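Uncharacterized protein (Desulfovibrio piger ATCC 29098, PDB 4Z48) is of unknown function but has a LolA-like fold, so it may bind lipid or acyl chains as the lipoprotein-sorting proteins of that superfamily do. Local coordinates at residues D118-D123 against L189-F194; Q125-V130 against L151-K156; W169-K172 against R177-A180; F195-K200 against T206-R211. One frame throughout, in Å; residues are numbered along the deposited sequence.

Contact 1: D118-D123 against L189-F194; sequences DLSNED and LVKKLF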
# COMPACT_ATOMS: atom_id res chain seq x y z
N ASP A 118 -8.51 -5.99 6.34
CA ASP A 118 -7.79 -7.08 5.68
C ASP A 118 -6.42 -6.61 5.21
O ASP A 118 -5.62 -7.43 4.76
CB ASP A 118 -8.63 -7.67 4.57
CG ASP A 118 -9.79 -8.41 5.21
OD1 ASP A 118 -9.58 -9.49 5.70
OD2 ASP A 118 -10.89 -7.80 5.35
N LEU A 119 -6.09 -5.34 5.45
CA LEU A 119 -4.74 -4.81 5.20
C LEU A 119 -3.90 -4.98 6.48
O LEU A 119 -4.46 -4.80 7.57
CB LEU A 119 -4.84 -3.31 4.87
CG LEU A 119 -5.27 -2.85 3.48
CD1 LEU A 119 -6.74 -3.15 3.22
CD2 LEU A 119 -5.14 -1.35 3.39
N SER A 120 -2.60 -5.28 6.35
CA SER A 120 -1.67 -5.32 7.47
C SER A 120 -1.00 -3.97 7.59
O SER A 120 -1.06 -3.20 6.63
CB SER A 120 -0.63 -6.40 7.26
OG SER A 120 -1.19 -7.70 7.31
N ASN A 121 -0.32 -3.67 8.72
CA ASN A 121 0.41 -2.41 8.87
C ASN A 121 1.50 -2.25 7.79
O ASN A 121 1.71 -1.15 7.26
CB ASN A 121 1.04 -2.31 10.27
CG ASN A 121 0.02 -2.21 11.37
OD1 ASN A 121 -1.02 -1.59 11.20
ND2 ASN A 121 0.29 -2.84 12.50
N GLU A 122 2.13 -3.36 7.39
CA GLU A 122 3.18 -3.30 6.36
C GLU A 122 2.60 -3.00 4.97
O GLU A 122 3.32 -2.44 4.17
CB GLU A 122 4.02 -4.58 6.32
CG GLU A 122 3.32 -5.83 5.80
CD GLU A 122 4.28 -6.99 5.57
OE1 GLU A 122 5.31 -6.81 4.88
OE2 GLU A 122 3.99 -8.09 6.08
N ASP A 123 1.31 -3.30 4.72
CA ASP A 123 0.65 -3.02 3.44
C ASP A 123 0.48 -1.51 3.20
O ASP A 123 0.26 -1.11 2.05
CB ASP A 123 -0.71 -3.72 3.38
CG ASP A 123 -0.64 -5.23 3.39
OD1 ASP A 123 0.38 -5.78 2.95
OD2 ASP A 123 -1.61 -5.86 3.81
N LEU A 189 -1.92 -19.26 0.25
CA LEU A 189 -2.56 -18.02 -0.22
C LEU A 189 -3.18 -17.28 0.97
O LEU A 189 -4.14 -17.77 1.57
CB LEU A 189 -3.63 -18.33 -1.28
CG LEU A 189 -4.33 -17.12 -1.90
CD1 LEU A 189 -3.36 -16.30 -2.75
CD2 LEU A 189 -5.49 -17.57 -2.75
N VAL A 190 -2.59 -16.13 1.36
CA VAL A 190 -3.03 -15.39 2.56
C VAL A 190 -3.92 -14.17 2.17
O VAL A 190 -4.82 -13.80 2.95
CB VAL A 190 -1.84 -14.99 3.50
CG1 VAL A 190 -0.87 -14.01 2.85
CG2 VAL A 190 -2.33 -14.44 4.83
N LYS A 191 -3.66 -13.56 1.00
CA LYS A 191 -4.46 -12.41 0.60
C LYS A 191 -4.65 -12.36 -0.88
O LYS A 191 -3.73 -12.68 -1.66
CB LYS A 191 -3.85 -11.06 1.06
CG LYS A 191 -3.50 -10.90 2.47
CD LYS A 191 -3.35 -9.45 2.81
CE LYS A 191 -2.95 -9.42 4.24
NZ LYS A 191 -2.74 -8.05 4.71
N LYS A 192 -5.85 -11.93 -1.29
CA LYS A 192 -6.20 -11.69 -2.70
C LYS A 192 -6.54 -10.20 -2.83
O LYS A 192 -7.41 -9.71 -2.11
CB LYS A 192 -7.37 -12.58 -3.20
CG LYS A 192 -7.09 -14.07 -3.25
CD LYS A 192 -8.09 -14.75 -4.19
CE LYS A 192 -8.90 -15.85 -3.54
NZ LYS A 192 -9.66 -16.68 -4.54
N LEU A 193 -5.83 -9.47 -3.70
CA LEU A 193 -6.05 -8.05 -3.92
C LEU A 193 -6.61 -7.82 -5.30
O LEU A 193 -6.18 -8.46 -6.26
CB LEU A 193 -4.76 -7.25 -3.75
CG LEU A 193 -4.13 -7.16 -2.35
CD1 LEU A 193 -3.48 -8.48 -1.94
CD2 LEU A 193 -3.05 -6.08 -2.34
N PHE A 194 -7.61 -6.92 -5.37
CA PHE A 194 -8.27 -6.51 -6.60
C PHE A 194 -8.20 -5.02 -6.67
O PHE A 194 -8.74 -4.34 -5.80
CB PHE A 194 -9.73 -7.00 -6.66
CG PHE A 194 -9.91 -8.49 -6.53
CD1 PHE A 194 -10.01 -9.09 -5.28
CD2 PHE A 194 -9.93 -9.30 -7.66
CE1 PHE A 194 -10.18 -10.47 -5.16
CE2 PHE A 194 -10.10 -10.69 -7.54
CZ PHE A 194 -10.22 -11.26 -6.28
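Lys191 turns CG to the side of its own backbone N (chi1 -52°) and then runs out fully extended, which carries NZ from the strand across to the loop of Asp118, Ser120 and Asp123. The strand belongs to the curved antiparallel sheet of this LolA-like fold, and a classic beta bulge places Val190 and Lys191 both opposite Tyr182. Lys191 NZ makes three bonds: to Asp118 O (2.9 Å), to Ser120 OG (3.0 Å) and, in a salt bridge, to Asp123 OD2 (2.6 Å), which it meets nearly along the C-O axis. A lysine suits this buried place, because its slender chain spans the gap and its three N-H bonds can all be used. The surrounding oxygens and the carboxylate would be expected to keep it charged. Second-shell residues hold the cage: Tyr163 OH bonds Asp123 OD1 and, weakly, Lys191 NZ, and Ser120 OG bonds Gln162 OE1. The loop braces itself too, with Asp123 N donating to Ser120 O in a tight turn. In return Ser120 N points straight (180°) at Asp123 OD2, 2.8 Å away, reaching it from above the carboxylate plane.

Contact 2: Q125-V130 against L151-K156; sequences QNLDDV and LERTPK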
# COMPACT_ATOMS: atom_id res chain seq x y z
N GLN A 125 2.89 0.82 3.81
CA GLN A 125 4.15 1.41 3.31
C GLN A 125 4.24 1.35 1.76
O GLN A 125 3.33 0.82 1.11
CB GLN A 125 5.36 0.69 3.91
CG GLN A 125 5.38 0.69 5.44
CD GLN A 125 6.18 -0.45 6.01
OE1 GLN A 125 6.51 -1.44 5.34
NE2 GLN A 125 6.46 -0.36 7.28
N ASN A 126 5.37 1.86 1.18
CA ASN A 126 5.66 1.91 -0.27
C ASN A 126 5.46 0.54 -0.91
O ASN A 126 6.15 -0.43 -0.56
CB ASN A 126 7.10 2.42 -0.50
CG ASN A 126 7.53 2.68 -1.94
OD1 ASN A 126 6.79 2.49 -2.91
ND2 ASN A 126 8.77 3.12 -2.10
N LEU A 127 4.49 0.47 -1.84
CA LEU A 127 4.15 -0.76 -2.57
C LEU A 127 5.16 -1.05 -3.70
O LEU A 127 5.22 -2.19 -4.18
CB LEU A 127 2.70 -0.65 -3.13
CG LEU A 127 2.05 -1.85 -3.87
CD1 LEU A 127 2.05 -3.12 -3.04
CD2 LEU A 127 0.62 -1.53 -4.27
N ASP A 128 5.98 -0.05 -4.11
CA ASP A 128 6.90 -0.24 -5.23
C ASP A 128 8.38 0.04 -4.87
O ASP A 128 9.08 0.72 -5.63
CB ASP A 128 6.43 0.62 -6.42
CG ASP A 128 5.13 0.14 -7.05
OD1 ASP A 128 5.16 -0.89 -7.78
OD2 ASP A 128 4.08 0.77 -6.80
N ASP A 129 8.87 -0.55 -3.76
CA ASP A 129 10.28 -0.45 -3.34
C ASP A 129 11.05 -1.54 -4.10
O ASP A 129 11.27 -2.63 -3.57
CB ASP A 129 10.39 -0.59 -1.81
CG ASP A 129 11.60 0.09 -1.20
OD1 ASP A 129 12.73 -0.16 -1.68
OD2 ASP A 129 11.43 0.84 -0.21
N VAL A 130 11.38 -1.25 -5.38
CA VAL A 130 11.95 -2.13 -6.40
C VAL A 130 13.12 -3.00 -5.88
O VAL A 130 13.15 -4.21 -6.15
CB VAL A 130 12.36 -1.36 -7.69
CG1 VAL A 130 13.18 -2.21 -8.64
CG2 VAL A 130 11.13 -0.82 -8.42
N LEU A 151 3.76 -10.79 -13.11
CA LEU A 151 5.03 -10.47 -12.47
C LEU A 151 5.07 -11.01 -11.07
O LEU A 151 4.28 -10.57 -10.22
CB LEU A 151 5.25 -8.92 -12.41
CG LEU A 151 6.61 -8.46 -11.84
CD1 LEU A 151 7.78 -8.98 -12.70
CD2 LEU A 151 6.69 -6.94 -11.78
N GLU A 152 5.97 -11.97 -10.83
CA GLU A 152 6.16 -12.51 -9.49
C GLU A 152 7.27 -11.75 -8.82
O GLU A 152 8.28 -11.46 -9.47
CB GLU A 152 6.51 -14.01 -9.53
CG GLU A 152 5.39 -14.92 -10.01
CD GLU A 152 5.57 -16.40 -9.72
OE1 GLU A 152 6.48 -16.77 -8.94
OE2 GLU A 152 4.76 -17.20 -10.25
N ARG A 153 7.10 -11.43 -7.55
CA ARG A 153 8.16 -10.79 -6.78
C ARG A 153 8.31 -11.51 -5.45
O ARG A 153 7.32 -11.89 -4.85
CB ARG A 153 7.97 -9.27 -6.65
CG ARG A 153 6.99 -8.78 -5.62
CD ARG A 153 7.01 -7.28 -5.55
NE ARG A 153 6.04 -6.80 -4.58
CZ ARG A 153 5.72 -5.53 -4.40
NH1 ARG A 153 6.27 -4.58 -5.15
NH2 ARG A 153 4.81 -5.19 -3.49
N THR A 154 9.55 -11.81 -5.07
CA THR A 154 9.90 -12.52 -3.85
C THR A 154 10.74 -11.57 -3.01
O THR A 154 11.67 -10.98 -3.55
CB THR A 154 10.64 -13.84 -4.20
OG1 THR A 154 9.82 -14.63 -5.04
CG2 THR A 154 10.95 -14.68 -2.98
N PRO A 155 10.47 -11.42 -1.70
CA PRO A 155 11.31 -10.52 -0.91
C PRO A 155 12.72 -11.06 -0.82
O PRO A 155 12.94 -12.28 -0.70
CB PRO A 155 10.62 -10.51 0.47
CG PRO A 155 9.88 -11.81 0.54
CD PRO A 155 9.40 -12.03 -0.88
N LYS A 156 13.69 -10.15 -0.91
CA LYS A 156 15.11 -10.49 -0.75
C LYS A 156 15.35 -11.03 0.65
O LYS A 156 14.65 -10.62 1.59
CB LYS A 156 15.98 -9.25 -1.00
CG LYS A 156 16.02 -8.83 -2.45
CD LYS A 156 17.13 -7.86 -2.73
CE LYS A 156 17.23 -7.55 -4.20
NZ LYS A 156 18.12 -6.39 -4.44
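Leu127 O is gripped by both terminal nitrogens of Arg153, NH1 at 2.8 Å and NH2 at 3.1 Å, so the end of the guanidinium faces one backbone oxygen, which lies in its plane. The oxygen is within 3° of that plane, and the bond from NH1 is the straighter of the two (156° at the hydrogen, against 138° from NH2). The contact ties a loop that follows strand 101-104 to strand 146-155 of the antiparallel sheet in this LolA-like fold. Arginine fits here because its chain is long and its end is flat: CG takes the crowded position between backbone N and carbonyl carbon, and the chain is then extended as far as NE. The Leu127 side chain crosses that of Arg153 at about a right angle, with Leu127 CD1 3.5 Å from Arg153 NH2.

Other residues fix the guanidinium's rotation: Gln166 OE1 takes NE, and Tyr133 makes a cation-pi contact. Arg177 comes close to Arg153 with the same charge, and its own salt bridge to Asp128 OD1 probably offsets this. That aspartate follows directly after the gripped carbonyl. The loop's shape is set locally by an Asx turn, in which Asp128 N donates to Asn126 OD1 at 2.9 Å, the donor standing above the amide carbonyl plane.

Contact 3: W169-K172 against R177-A180; sequences WVRK and RLRA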
# COMPACT_ATOMS: atom_id res chain seq x y z
N TRP A 169 -0.69 -9.20 -11.41
CA TRP A 169 -1.19 -9.02 -12.78
C TRP A 169 -1.13 -7.53 -13.03
O TRP A 169 -1.88 -6.79 -12.40
CB TRP A 169 -2.61 -9.59 -12.93
CG TRP A 169 -2.62 -11.09 -13.03
CD1 TRP A 169 -2.68 -11.83 -14.18
CD2 TRP A 169 -2.51 -12.02 -11.95
NE1 TRP A 169 -2.66 -13.17 -13.87
CE2 TRP A 169 -2.53 -13.32 -12.52
CE3 TRP A 169 -2.40 -11.88 -10.56
CZ2 TRP A 169 -2.47 -14.47 -11.73
CZ3 TRP A 169 -2.33 -13.03 -9.78
CH2 TRP A 169 -2.38 -14.31 -10.36
N VAL A 170 -0.24 -7.08 -13.94
CA VAL A 170 0.02 -5.66 -14.19
C VAL A 170 -0.52 -5.23 -15.56
O VAL A 170 -0.15 -5.81 -16.58
CB VAL A 170 1.55 -5.37 -14.06
CG1 VAL A 170 1.86 -3.89 -14.32
CG2 VAL A 170 2.08 -5.81 -12.69
N ARG A 171 -1.37 -4.19 -15.59
CA ARG A 171 -1.93 -3.67 -16.85
C ARG A 171 -0.83 -3.19 -17.75
O ARG A 171 0.02 -2.42 -17.31
CB ARG A 171 -2.91 -2.52 -16.60
CG ARG A 171 -4.10 -2.90 -15.76
CD ARG A 171 -4.78 -1.64 -15.32
NE ARG A 171 -6.17 -1.85 -14.91
CZ ARG A 171 -7.22 -1.74 -15.73
NH1 ARG A 171 -7.04 -1.45 -17.02
NH2 ARG A 171 -8.45 -1.94 -15.27
N LYS A 172 -0.81 -3.69 -19.01
CA LYS A 172 0.22 -3.33 -19.96
C LYS A 172 0.18 -1.84 -20.33
O LYS A 172 1.23 -1.22 -20.52
CB LYS A 172 0.12 -4.19 -21.24
CG LYS A 172 0.45 -5.65 -20.99
CD LYS A 172 1.34 -6.25 -22.09
CE LYS A 172 0.66 -6.48 -23.41
NZ LYS A 172 1.67 -6.85 -24.44
N ARG A 177 -1.23 -2.26 -11.10
CA ARG A 177 -1.69 -3.62 -10.80
C ARG A 177 -3.20 -3.69 -11.03
O ARG A 177 -3.91 -2.72 -10.74
CB ARG A 177 -1.42 -3.95 -9.32
CG ARG A 177 0.06 -4.00 -8.96
CD ARG A 177 0.30 -3.97 -7.43
NE ARG A 177 1.74 -4.22 -7.19
CZ ARG A 177 2.69 -3.27 -7.23
NH1 ARG A 177 2.36 -2.00 -7.44
NH2 ARG A 177 3.96 -3.59 -7.03
N LEU A 178 -3.68 -4.83 -11.54
CA LEU A 178 -5.08 -5.15 -11.69
C LEU A 178 -5.48 -6.14 -10.58
O LEU A 178 -6.54 -6.01 -10.00
CB LEU A 178 -5.36 -5.73 -13.09
CG LEU A 178 -6.76 -6.24 -13.40
CD1 LEU A 178 -7.76 -5.12 -13.51
CD2 LEU A 178 -6.77 -7.01 -14.70
N ARG A 179 -4.59 -7.05 -10.23
CA ARG A 179 -4.83 -8.08 -9.25
C ARG A 179 -3.49 -8.53 -8.67
O ARG A 179 -2.44 -8.40 -9.34
CB ARG A 179 -5.59 -9.25 -9.95
CG ARG A 179 -5.64 -10.61 -9.23
CD ARG A 179 -6.53 -11.63 -9.95
NE ARG A 179 -5.93 -12.14 -11.19
CZ ARG A 179 -6.29 -13.26 -11.81
NH1 ARG A 179 -7.26 -14.02 -11.31
NH2 ARG A 179 -5.69 -13.64 -12.93
N ALA A 180 -3.51 -9.03 -7.44
CA ALA A 180 -2.31 -9.64 -6.85
C ALA A 180 -2.69 -10.69 -5.82
O ALA A 180 -3.70 -10.57 -5.11
CB ALA A 180 -1.37 -8.60 -6.25
O HOH W 1 -5.87 -1.35 -11.94
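Trp169 and Arg179 exchange a good bond in one direction and a poor one in the other. Trp169 N donates to Arg179 O at 2.8 Å, whereas Arg179 N reaches Trp169 O only weakly, at 3.5 Å. Leu178 N bonds the same carbonyl more strongly, as expected at a bulge, 2.8 Å from Trp169 O and almost perfectly straight (178°). Trp169 O therefore serves two successive amides, and Arg177 CA adds a longer C-H...O approach to it.

Beyond the backbone, Arg177 O is satisfied by a water that donates to it at 2.7 Å and in turn accepts from Arg171 NE at 3.0 Å. Arg171 thus bridges to the opposite strand through solvent, while its side chain crosses that of Leu178 at about a right angle. The indole of Trp169 is covered on one face by Arg179, whose CZ stands 3.9 Å from the centroid of the six-membered ring in a cation-pi contact. The chain of Arg179 bends at chi3 (73°) to bring the group over the face, NH2 nearest, with the planes 51° apart. Trp169 NE1 and Arg179 NH2 approach closely but are both donors; the indole N-H goes instead to Glu141 OE1. On the other face of the sheet Arg177 is held by Gln168 and Asp128. A broad, electron-rich tryptophan suits a place under the cationic end of Arg179.

Two residues, Leu178 and Arg179, facing the single Trp169 make a classic beta bulge in the antiparallel hairpin of strands 163-171 and 177-184, where the chain also turns a corner.

Contact 4: F195-K200 against T206-R211; sequences FSRQEK and TVTQMR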
# COMPACT_ATOMS: atom_id res chain seq x y z
N PHE A 195 -7.52 -4.50 -7.67
CA PHE A 195 -7.36 -3.08 -7.91
C PHE A 195 -8.48 -2.80 -8.94
O PHE A 195 -8.26 -2.81 -10.14
CB PHE A 195 -5.90 -2.81 -8.35
CG PHE A 195 -4.82 -3.29 -7.38
CD1 PHE A 195 -4.39 -4.62 -7.39
CD2 PHE A 195 -4.18 -2.40 -6.53
CE1 PHE A 195 -3.39 -5.08 -6.50
CE2 PHE A 195 -3.17 -2.84 -5.65
CZ PHE A 195 -2.80 -4.19 -5.63
N SER A 196 -9.71 -2.70 -8.43
CA SER A 196 -10.97 -2.69 -9.17
C SER A 196 -11.31 -1.38 -9.91
O SER A 196 -12.30 -1.34 -10.66
CB SER A 196 -12.12 -3.07 -8.25
OG SER A 196 -12.15 -2.29 -7.06
N ARG A 197 -10.52 -0.32 -9.70
CA ARG A 197 -10.74 0.96 -10.38
C ARG A 197 -9.44 1.75 -10.49
O ARG A 197 -8.71 1.90 -9.52
CB ARG A 197 -11.82 1.81 -9.69
CG ARG A 197 -12.21 3.06 -10.53
CD ARG A 197 -13.32 3.90 -9.88
NE ARG A 197 -13.00 4.31 -8.50
CZ ARG A 197 -13.91 4.63 -7.58
NH1 ARG A 197 -15.20 4.48 -7.84
NH2 ARG A 197 -13.53 5.04 -6.37
N GLN A 198 -9.18 2.26 -11.71
CA GLN A 198 -8.05 3.11 -11.99
C GLN A 198 -8.57 4.37 -12.66
O GLN A 198 -9.54 4.33 -13.42
CB GLN A 198 -6.95 2.38 -12.84
CG GLN A 198 -7.42 1.83 -14.19
CD GLN A 198 -6.28 1.69 -15.18
OE1 GLN A 198 -5.10 1.56 -14.81
NE2 GLN A 198 -6.62 1.62 -16.46
N GLU A 199 -7.94 5.49 -12.36
CA GLU A 199 -8.35 6.80 -12.89
C GLU A 199 -7.13 7.62 -13.17
O GLU A 199 -6.16 7.53 -12.42
CB GLU A 199 -9.25 7.54 -11.88
CG GLU A 199 -10.66 7.01 -11.74
CD GLU A 199 -11.44 7.75 -10.68
OE1 GLU A 199 -11.97 8.83 -10.99
OE2 GLU A 199 -11.46 7.30 -9.51
N LYS A 200 -7.16 8.42 -14.23
CA LYS A 200 -6.01 9.27 -14.54
C LYS A 200 -6.27 10.59 -13.82
O LYS A 200 -7.20 11.32 -14.16
CB LYS A 200 -5.83 9.42 -16.05
CG LYS A 200 -4.47 9.90 -16.45
CD LYS A 200 -4.45 9.97 -17.98
CE LYS A 200 -3.15 10.44 -18.55
NZ LYS A 200 -3.19 10.37 -20.04
N THR A 206 -3.89 6.24 -11.38
CA THR A 206 -3.93 5.94 -9.94
C THR A 206 -5.02 4.91 -9.63
O THR A 206 -6.12 5.00 -10.18
CB THR A 206 -4.23 7.27 -9.19
OG1 THR A 206 -3.33 8.29 -9.61
CG2 THR A 206 -4.15 7.13 -7.64
N VAL A 207 -4.72 3.98 -8.72
CA VAL A 207 -5.72 3.01 -8.22
C VAL A 207 -6.60 3.80 -7.29
O VAL A 207 -6.07 4.50 -6.42
CB VAL A 207 -5.07 1.76 -7.53
CG1 VAL A 207 -6.12 0.97 -6.74
CG2 VAL A 207 -4.38 0.84 -8.57
N THR A 208 -7.94 3.74 -7.46
CA THR A 208 -8.84 4.51 -6.60
C THR A 208 -9.91 3.64 -5.99
O THR A 208 -10.80 4.14 -5.33
CB THR A 208 -9.49 5.70 -7.37
OG1 THR A 208 -10.33 5.21 -8.42
CG2 THR A 208 -8.49 6.70 -7.90
N GLN A 209 -9.81 2.32 -6.18
CA GLN A 209 -10.72 1.40 -5.52
C GLN A 209 -10.01 0.06 -5.40
O GLN A 209 -9.29 -0.36 -6.31
CB GLN A 209 -12.06 1.30 -6.25
CG GLN A 209 -13.09 0.46 -5.48
CD GLN A 209 -14.28 0.16 -6.34
OE1 GLN A 209 -14.24 -0.71 -7.22
NE2 GLN A 209 -15.39 0.83 -6.08
N MSE A 210 -10.16 -0.57 -4.25
CA MSE A 210 -9.53 -1.85 -3.96
C MSE A 210 -10.43 -2.78 -3.17
O MSE A 210 -11.14 -2.34 -2.27
CB MSE A 210 -8.29 -1.60 -3.13
CG MSE A 210 -7.04 -1.29 -3.90
SE MSE A 210 -5.67 -1.52 -2.55
CE MSE A 210 -5.34 -3.38 -2.84
N ARG A 211 -10.35 -4.07 -3.47
CA ARG A 211 -10.98 -5.11 -2.65
C ARG A 211 -9.82 -6.00 -2.14
O ARG A 211 -8.98 -6.43 -2.94
CB ARG A 211 -12.08 -5.87 -3.42
CG ARG A 211 -12.73 -6.97 -2.60
CD ARG A 211 -13.66 -7.74 -3.48
NE ARG A 211 -14.19 -8.92 -2.80
CZ ARG A 211 -15.43 -9.03 -2.33
NH1 ARG A 211 -16.29 -8.03 -2.45
NH2 ARG A 211 -15.81 -10.15 -1.73
O HOH W 2 -15.35 -0.29 -9.65
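Thr208 OG1 sits between two charged side chains of the facing strand: it donates to Glu199 OE2 at 2.6 Å, on the anti lone pair of that oxygen, and accepts from Arg197 NE at 2.8 Å. The setting is the antiparallel hairpin of strands 189-201 and 204-214, with a beta bulge where the register slips between the Arg197-Gln209 and Gln198-Val207 pairs. Thr208 is the extra residue. Its short branched side chain holds the hydroxyl close to the strand, between backbone N and carbonyl carbon (chi1 65°), where both neighbours can use it. Arg197 grips the threonine side-on with a second nitrogen, NH2 lying 3.1 Å from Thr208 O and well above that carbonyl's plane. The bend of its chain at chi3 (55°) brings the guanidinium over Gln209 CB. Glu199 OE2 probably offsets the charge of Arg197, though no N-H points at it.

One step further out, Gln209 NE2 is held by Asp224 on the next strand, which leaves OE1 to accept from Ser196 OG at 2.6 Å, in the carbonyl plane and on a lone pair. Backbone bonds between Glu199 and Thr206 run both ways and keep the far end in register.

Facing the other way, Phe195 brings its ring against Val207, with Val207 CG2 3.8 Å from Phe195 CD2, and against Met210, a selenomethionine. The Phe195 and Met210 side chains lie alongside each other, pointing the same way, and Met210 CE rests over the ring face, 4.0 Å from the Phe195 centroid.

In the fold
Contacts 3 and 4 are hairpin pairings, both with bulges, whereas contacts 1 and 2 tie successive parts of one loop, 118-123 and 125-130, to sheet strands through a single cationic side chain each. Contact 1 is the buried one and relies on an enclosed salt bridge. Contacts 2 and 3 are partly buried, the first relying on a carbonyl, the second on backbone bonds and a cation-pi contact. Contact 4, at the surface, spreads its charges along a strand face. Strand 189-201 serves contacts 1 and 4 and pairs with strand 177-184 of contact 3, Leu178 O meeting Phe195 N. Arg177 of contact 3 joins Asp128 of contact 2, adding a third link between loop and strands.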